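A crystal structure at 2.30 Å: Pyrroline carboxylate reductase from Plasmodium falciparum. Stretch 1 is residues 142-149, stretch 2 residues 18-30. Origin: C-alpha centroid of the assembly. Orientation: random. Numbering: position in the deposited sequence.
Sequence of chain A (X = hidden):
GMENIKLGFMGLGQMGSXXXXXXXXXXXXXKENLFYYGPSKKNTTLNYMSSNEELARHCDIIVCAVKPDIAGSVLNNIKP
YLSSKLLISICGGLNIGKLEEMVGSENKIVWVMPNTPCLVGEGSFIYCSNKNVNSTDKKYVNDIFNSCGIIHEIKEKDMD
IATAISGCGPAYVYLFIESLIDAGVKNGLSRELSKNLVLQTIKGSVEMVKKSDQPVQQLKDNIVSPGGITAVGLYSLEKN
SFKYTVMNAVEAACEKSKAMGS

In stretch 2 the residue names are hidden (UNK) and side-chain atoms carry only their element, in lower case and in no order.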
ATOM      1  N   ASN A 142      35.493 -28.359 -16.827  1.00 50.61           N
ATOM      2  CA  ASN A 142      35.588 -28.466 -15.370  1.00 50.28           C
ATOM      3  C   ASN A 142      36.879 -27.902 -14.779  1.00 49.94           C
ATOM      4  O   ASN A 142      36.838 -27.171 -13.790  1.00 49.93           O
ATOM      5  CB  ASN A 142      35.388 -29.914 -14.912  1.00 50.37           C
ATOM      6  CG  ASN A 142      33.937 -30.238 -14.611  1.00 50.65           C
ATOM      7  OD1 ASN A 142      33.075 -30.162 -15.487  1.00 50.88           O
ATOM      8  ND2 ASN A 142      33.660 -30.605 -13.365  1.00 50.94           N
ATOM      9  N   ASP A 143      38.014 -28.236 -15.391  1.00 49.52           N
ATOM     10  CA  ASP A 143      39.325 -27.819 -14.886  1.00 49.11           C
ATOM     11  C   ASP A 143      39.585 -26.323 -15.049  1.00 48.72           C
ATOM     12  O   ASP A 143      40.282 -25.721 -14.230  1.00 48.72           O
ATOM     13  CB  ASP A 143      40.447 -28.616 -15.559  1.00 49.18           C
ATOM     14  CG  ASP A 143      40.359 -30.111 -15.285  1.00 49.32           C
ATOM     15  OD1 ASP A 143      39.619 -30.525 -14.365  1.00 49.33           O
ATOM     16  OD2 ASP A 143      41.039 -30.875 -16.003  1.00 49.52           O
ATOM     17  N   ILE A 144      39.034 -25.738 -16.112  1.00 48.21           N
ATOM     18  CA  ILE A 144      39.185 -24.306 -16.384  1.00 47.72           C
ATOM     19  C   ILE A 144      38.486 -23.455 -15.323  1.00 47.30           C
ATOM     20  O   ILE A 144      39.049 -22.471 -14.837  1.00 47.24           O
ATOM     21  CB  ILE A 144      38.691 -23.931 -17.813  1.00 47.76           C
ATOM     22  CG1 ILE A 144      39.723 -24.362 -18.860  1.00 47.76           C
ATOM     23  CG2 ILE A 144      38.436 -22.426 -17.935  1.00 47.70           C
ATOM     24  CD1 ILE A 144      39.220 -24.337 -20.299  1.00 47.78           C
ATOM     25  N   PHE A 145      37.272 -23.854 -14.954  1.00 46.76           N
ATOM     26  CA  PHE A 145      36.451 -23.072 -14.033  1.00 46.20           C
ATOM     27  C   PHE A 145      36.615 -23.463 -12.561  1.00 45.79           C
ATOM     28  O   PHE A 145      36.386 -22.640 -11.675  1.00 45.76           O
ATOM     29  CB  PHE A 145      34.983 -23.085 -14.478  1.00 46.19           C
ATOM     30  CG  PHE A 145      34.767 -22.527 -15.863  1.00 46.17           C
ATOM     31  CD1 PHE A 145      34.889 -21.162 -16.109  1.00 46.05           C
ATOM     32  CD2 PHE A 145      34.454 -23.368 -16.926  1.00 46.24           C
ATOM     33  CE1 PHE A 145      34.698 -20.646 -17.389  1.00 46.08           C
ATOM     34  CE2 PHE A 145      34.260 -22.860 -18.209  1.00 46.15           C
ATOM     35  CZ  PHE A 145      34.383 -21.496 -18.439  1.00 46.06           C
ATOM     36  N   ASN A 146      37.022 -24.707 -12.302  1.00 45.29           N
ATOM     37  CA  ASN A 146      37.367 -25.133 -10.939  1.00 44.79           C
ATOM     38  C   ASN A 146      38.691 -24.547 -10.446  1.00 44.34           C
ATOM     39  O   ASN A 146      38.990 -24.594  -9.250  1.00 44.32           O
ATOM     40  CB  ASN A 146      37.380 -26.661 -10.808  1.00 44.89           C
ATOM     41  CG  ASN A 146      36.012 -27.238 -10.471  1.00 45.08           C
ATOM     42  OD1 ASN A 146      35.244 -26.655  -9.700  1.00 45.13           O
ATOM     43  ND2 ASN A 146      35.710 -28.400 -11.038  1.00 45.34           N
ATOM     44  N   SER A 147      39.475 -24.000 -11.373  1.00 43.73           N
ATOM     45  CA  SER A 147      40.732 -23.331 -11.039  1.00 43.21           C
ATOM     46  C   SER A 147      40.495 -21.943 -10.442  1.00 42.81           C
ATOM     47  O   SER A 147      41.336 -21.427  -9.700  1.00 42.78           O
ATOM     48  CB  SER A 147      41.637 -23.233 -12.273  1.00 43.22           C
ATOM     49  OG  SER A 147      41.175 -22.245 -13.178  1.00 43.12           O
ATOM     50  N   CYS A 148      39.351 -21.346 -10.773  1.00 42.28           N
ATOM     51  CA  CYS A 148      38.985 -20.022 -10.269  1.00 41.76           C
ATOM     52  C   CYS A 148      37.580 -19.990  -9.651  1.00 41.35           C
ATOM     53  O   CYS A 148      36.933 -18.940  -9.611  1.00 41.27           O
ATOM     54  CB  CYS A 148      39.121 -18.969 -11.377  1.00 41.79           C
ATOM     55  SG  CYS A 148      38.060 -19.237 -12.818  1.00 41.86           S
ATOM     56  N   GLY A 149      37.121 -21.141  -9.163  1.00 40.84           N
ATOM     57  CA  GLY A 149      35.825 -21.236  -8.501  1.00 40.29           C
ATOM     58  C   GLY A 149      35.270 -22.643  -8.394  1.00 39.93           C
ATOM     59  O   GLY A 149      36.022 -23.616  -8.385  1.00 39.93           O
ATOM     60  N   UNK A  18      37.058 -10.294 -16.108  1.00 46.76           N
ATOM     61  CA  UNK A  18      37.007 -10.967 -14.808  1.00 46.84           C
ATOM     62  C   UNK A  18      37.277 -12.466 -14.940  1.00 46.93           C
ATOM     63  O   UNK A  18      37.971 -13.054 -14.109  1.00 46.89           O
ATOM     64  c   UNK A  18      35.668 -10.724 -14.129  1.00 46.76           C
ATOM     65  N   UNK A  19      36.730 -13.071 -15.993  1.00 47.09           N
ATOM     66  CA  UNK A  19      36.944 -14.487 -16.274  1.00 47.22           C
ATOM     67  C   UNK A  19      38.347 -14.739 -16.815  1.00 47.35           C
ATOM     68  O   UNK A  19      38.997 -15.711 -16.433  1.00 47.30           O
ATOM     69  c   UNK A  19      34.849 -16.841 -18.626  1.00 47.16           C
ATOM     70  c   UNK A  19      35.800 -16.529 -17.481  1.00 47.16           C
ATOM     71  c   UNK A  19      35.885 -15.014 -17.253  1.00 47.19           C
ATOM     72  c   UNK A  19      35.373 -17.265 -16.212  1.00 47.06           C
ATOM     73  N   UNK A  20      38.805 -13.854 -17.698  1.00 47.56           N
ATOM     74  CA  UNK A  20      40.124 -13.970 -18.314  1.00 47.81           C
ATOM     75  C   UNK A  20      41.244 -13.885 -17.281  1.00 48.01           C
ATOM     76  O   UNK A  20      42.148 -14.722 -17.272  1.00 47.99           O
ATOM     77  c   UNK A  20      40.303 -12.907 -19.391  1.00 47.74           C
ATOM     78  N   UNK A  21      41.168 -12.881 -16.408  1.00 48.29           N
ATOM     79  CA  UNK A  21      42.169 -12.682 -15.359  1.00 48.58           C
ATOM     80  C   UNK A  21      42.031 -13.696 -14.224  1.00 48.74           C
ATOM     81  O   UNK A  21      42.997 -13.967 -13.507  1.00 48.80           O
ATOM     82  n   UNK A  21      41.486  -9.134 -16.038  1.00 48.92           N
ATOM     83  n   UNK A  21      43.051  -8.904 -17.483  1.00 49.02           N
ATOM     84  c   UNK A  21      42.345 -10.197 -15.854  1.00 48.81           C
ATOM     85  c   UNK A  21      43.328 -10.046 -16.773  1.00 48.97           C
ATOM     86  c   UNK A  21      42.116 -11.251 -14.815  1.00 48.61           C
ATOM     87  c   UNK A  21      41.934  -8.371 -17.019  1.00 48.99           C
ATOM     88  N   UNK A  22      40.831 -14.250 -14.069  1.00 48.92           N
ATOM     89  CA  UNK A  22      40.578 -15.301 -13.088  1.00 49.20           C
ATOM     90  C   UNK A  22      41.309 -16.589 -13.425  1.00 49.42           C
ATOM     91  O   UNK A  22      41.840 -17.260 -12.536  1.00 49.42           O
ATOM     92  N   UNK A  23      41.332 -16.926 -14.713  1.00 49.63           N
ATOM     93  CA  UNK A  23      42.036 -18.108 -15.211  1.00 49.86           C
ATOM     94  C   UNK A  23      43.541 -17.833 -15.311  1.00 50.05           C
ATOM     95  O   UNK A  23      44.360 -18.722 -15.059  1.00 50.04           O
ATOM     96  c   UNK A  23      39.959 -18.826 -16.476  1.00 49.80           C
ATOM     97  c   UNK A  23      42.162 -19.856 -17.056  1.00 49.88           C
ATOM     98  c   UNK A  23      39.219 -18.791 -17.804  1.00 49.77           C
ATOM     99  c   UNK A  23      41.468 -18.579 -16.581  1.00 49.82           C
ATOM    100  N   UNK A  24      43.889 -16.595 -15.666  1.00 50.32           N
ATOM    101  CA  UNK A  24      45.285 -16.166 -15.784  1.00 50.61           C
ATOM    102  C   UNK A  24      46.042 -16.262 -14.459  1.00 50.84           C
ATOM    103  O   UNK A  24      47.199 -16.689 -14.429  1.00 50.89           O
ATOM    104  c   UNK A  24      45.362 -14.749 -16.340  1.00 50.56           C
ATOM    105  N   UNK A  25      45.380 -15.868 -13.372  1.00 51.10           N
ATOM    106  CA  UNK A  25      45.966 -15.924 -12.033  1.00 51.36           C
ATOM    107  C   UNK A  25      45.985 -17.336 -11.451  1.00 51.52           C
ATOM    108  O   UNK A  25      46.773 -17.633 -10.547  1.00 51.58           O
ATOM    109  n   UNK A  25      44.631 -12.631 -10.858  1.00 51.55           N
ATOM    110  o   UNK A  25      46.309 -13.160 -12.254  1.00 51.78           O
ATOM    111  c   UNK A  25      45.236 -14.967 -11.084  1.00 51.38           C
ATOM    112  c   UNK A  25      45.438 -13.503 -11.451  1.00 51.53           C
ATOM    113  N   UNK A  26      45.117 -18.198 -11.975  1.00 51.68           N
ATOM    114  CA  UNK A  26      45.014 -19.585 -11.523  1.00 51.89           C
ATOM    115  C   UNK A  26      46.166 -20.453 -12.035  1.00 52.03           C
ATOM    116  O   UNK A  26      46.452 -21.511 -11.467  1.00 52.07           O
ATOM    117  c   UNK A  26      43.679 -20.173 -11.940  1.00 51.86           C
ATOM    118  N   UNK A  27      46.814 -19.992 -13.105  1.00 52.19           N
ATOM    119  CA  UNK A  27      47.933 -20.693 -13.746  1.00 52.34           C
ATOM    120  C   UNK A  27      47.678 -22.177 -14.033  1.00 52.34           C
ATOM    121  O   UNK A  27      48.223 -23.063 -13.367  1.00 52.44           O
ATOM    122  c   UNK A  27      49.244 -20.485 -12.970  1.00 52.42           C
ATOM    123  c   UNK A  27      49.829 -19.098 -13.175  1.00 52.65           C
ATOM    124  n   UNK A  27      50.944 -19.027 -13.894  1.00 52.76           N
ATOM    125  o   UNK A  27      49.289 -18.103 -12.688  1.00 52.91           O
ATOM    126  N   UNK A  28      46.823 -22.423 -15.020  1.00 52.27           N
ATOM    127  CA  UNK A  28      46.570 -23.765 -15.543  1.00 52.20           C
ATOM    128  C   UNK A  28      46.930 -23.802 -17.028  1.00 52.16           C
ATOM    129  O   UNK A  28      47.219 -24.864 -17.587  1.00 52.11           O
ATOM    130  c   UNK A  28      45.099 -24.209 -15.341  1.00 52.17           C
ATOM    131  c   UNK A  28      42.735 -23.521 -16.043  1.00 52.23           C
ATOM    132  c   UNK A  28      44.885 -24.701 -13.914  1.00 52.16           C
ATOM    133  c   UNK A  28      44.130 -23.066 -15.676  1.00 52.19           C
ATOM    134  N   UNK A  29      46.898 -22.626 -17.651  1.00 52.15           N
ATOM    135  CA  UNK A  29      47.289 -22.447 -19.045  1.00 52.22           C
ATOM    136  C   UNK A  29      48.338 -21.337 -19.112  1.00 52.23           C
ATOM    137  O   UNK A  29      48.237 -20.338 -18.397  1.00 52.28           O
ATOM    138  c   UNK A  29      46.477 -22.092 -21.418  1.00 52.24           C
ATOM    139  c   UNK A  29      43.560 -22.532 -20.190  1.00 52.18           C
ATOM    140  c   UNK A  29      46.077 -22.082 -19.945  1.00 52.25           C
ATOM    141  c   UNK A  29      44.903 -23.040 -19.700  1.00 52.25           C
ATOM    142  N   UNK A  30      49.342 -21.524 -19.966  1.00 52.24           N
ATOM    143  CA  UNK A  30      50.441 -20.567 -20.114  1.00 52.27           C
ATOM    144  C   UNK A  30      49.963 -19.194 -20.586  1.00 52.21           C
ATOM    145  O   UNK A  30      49.035 -19.094 -21.391  1.00 52.21           O
ATOM    146  c   UNK A  30      51.506 -21.119 -21.065  1.00 52.31           C
ATOM    147  c   UNK A  30      53.740 -24.258 -21.019  1.00 53.27           C
ATOM    148  n   UNK A  30      54.290 -25.131 -22.089  1.00 53.36           N
ATOM    149  c   UNK A  30      53.034 -23.039 -21.587  1.00 52.92           C
ATOM    150  c   UNK A  30      52.278 -22.299 -20.502  1.00 52.48           C
TER

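Position 18 carries one side-chain carbon, out of reach of stretch 1: Ala-18. Position 19 has four carbons, forked at the second, and one arm of the fork lies 3.6 Å from Phe-145 CE1, near the plane of the ring and at its edge. That is Leu-19, and the arm is CD1; its CA-to-CB bond points sideways, yet the end of the chain comes nearer. Position 20 again holds a single carbon, far from stretch 1: Ala-20. At position 21 one carbon leads to a five-membered ring of three carbons and two nitrogens, and the ring stays clear of stretch 1; this is His-21, whose NE2 is hydrogen-bonded elsewhere in the structure.

Position 22 has no side-chain atoms, and its backbone O lies 3.4 Å from Cys-148 CB, so backbone meets side chain here; this is Gly-22. The two CA atoms, Gly-22 CA and Cys-148 CA, are only 5.7 Å apart. An ideal CB would lie 3.8 Å from Cys-148 CB, which is tolerable, but 3.0 Å from Ala-18 O, which is a clash. The constraint therefore comes from the helix's own preceding turn.

Position 23 shows four carbons forked at the first, one arm two carbons long; the end of the long arm lies 3.7 Å from Ile-144 CG2, and the first carbon of that arm 4.1 Å from Cys-148 SG. This is Ile-23, and the two atoms are CD1 and CG1. Position 24 is a lone carbon out of reach, Ala-24. Position 25 has two carbons, the second bearing one oxygen and one nitrogen, with no contact to stretch 1: a carboxamide, hence Asn-25, exposed. Position 26 has one carbon directed toward stretch 1, 3.5 Å from both Ser-147 O and Ser-147 OG: Ala-26.

Position 27 repeats the pattern of two carbons with a terminal oxygen and nitrogen, and its CA-to-CB bond points away from stretch 1; it is Asn-27. With phi of 49°, it is the first residue after the helix to leave helical angles. Position 28 has four carbons forked at the first with one longer arm, whose end lies 3.7 Å from Ile-144 CA and 3.5 Å from Ser-147 OG: Ile-28, the end atom being CD1. Position 29 has the same fork, and the end of its long arm is 4.5 Å from Ile-144 CG1; this is Ile-29. Position 30, four carbons in a row ending in nitrogen, extended and far from stretch 1, is Lys-30.

The contact works by packing, since no hydrogen bond crosses it. Ile-144 is met by three isoleucines, one from the helix and two from beyond its end, so the chain turn at Asn-27 adds a second set of apolar groups. Ser-147 can sit among carbons because its OG donates to Ile-144 O at 2.7 Å within its own stretch. The rule to read is small residues, Gly-22 and Ala-26, where backbones come closest, and branched ones around them.

Stretch 2 (18-30) ALAHGIANANIIK
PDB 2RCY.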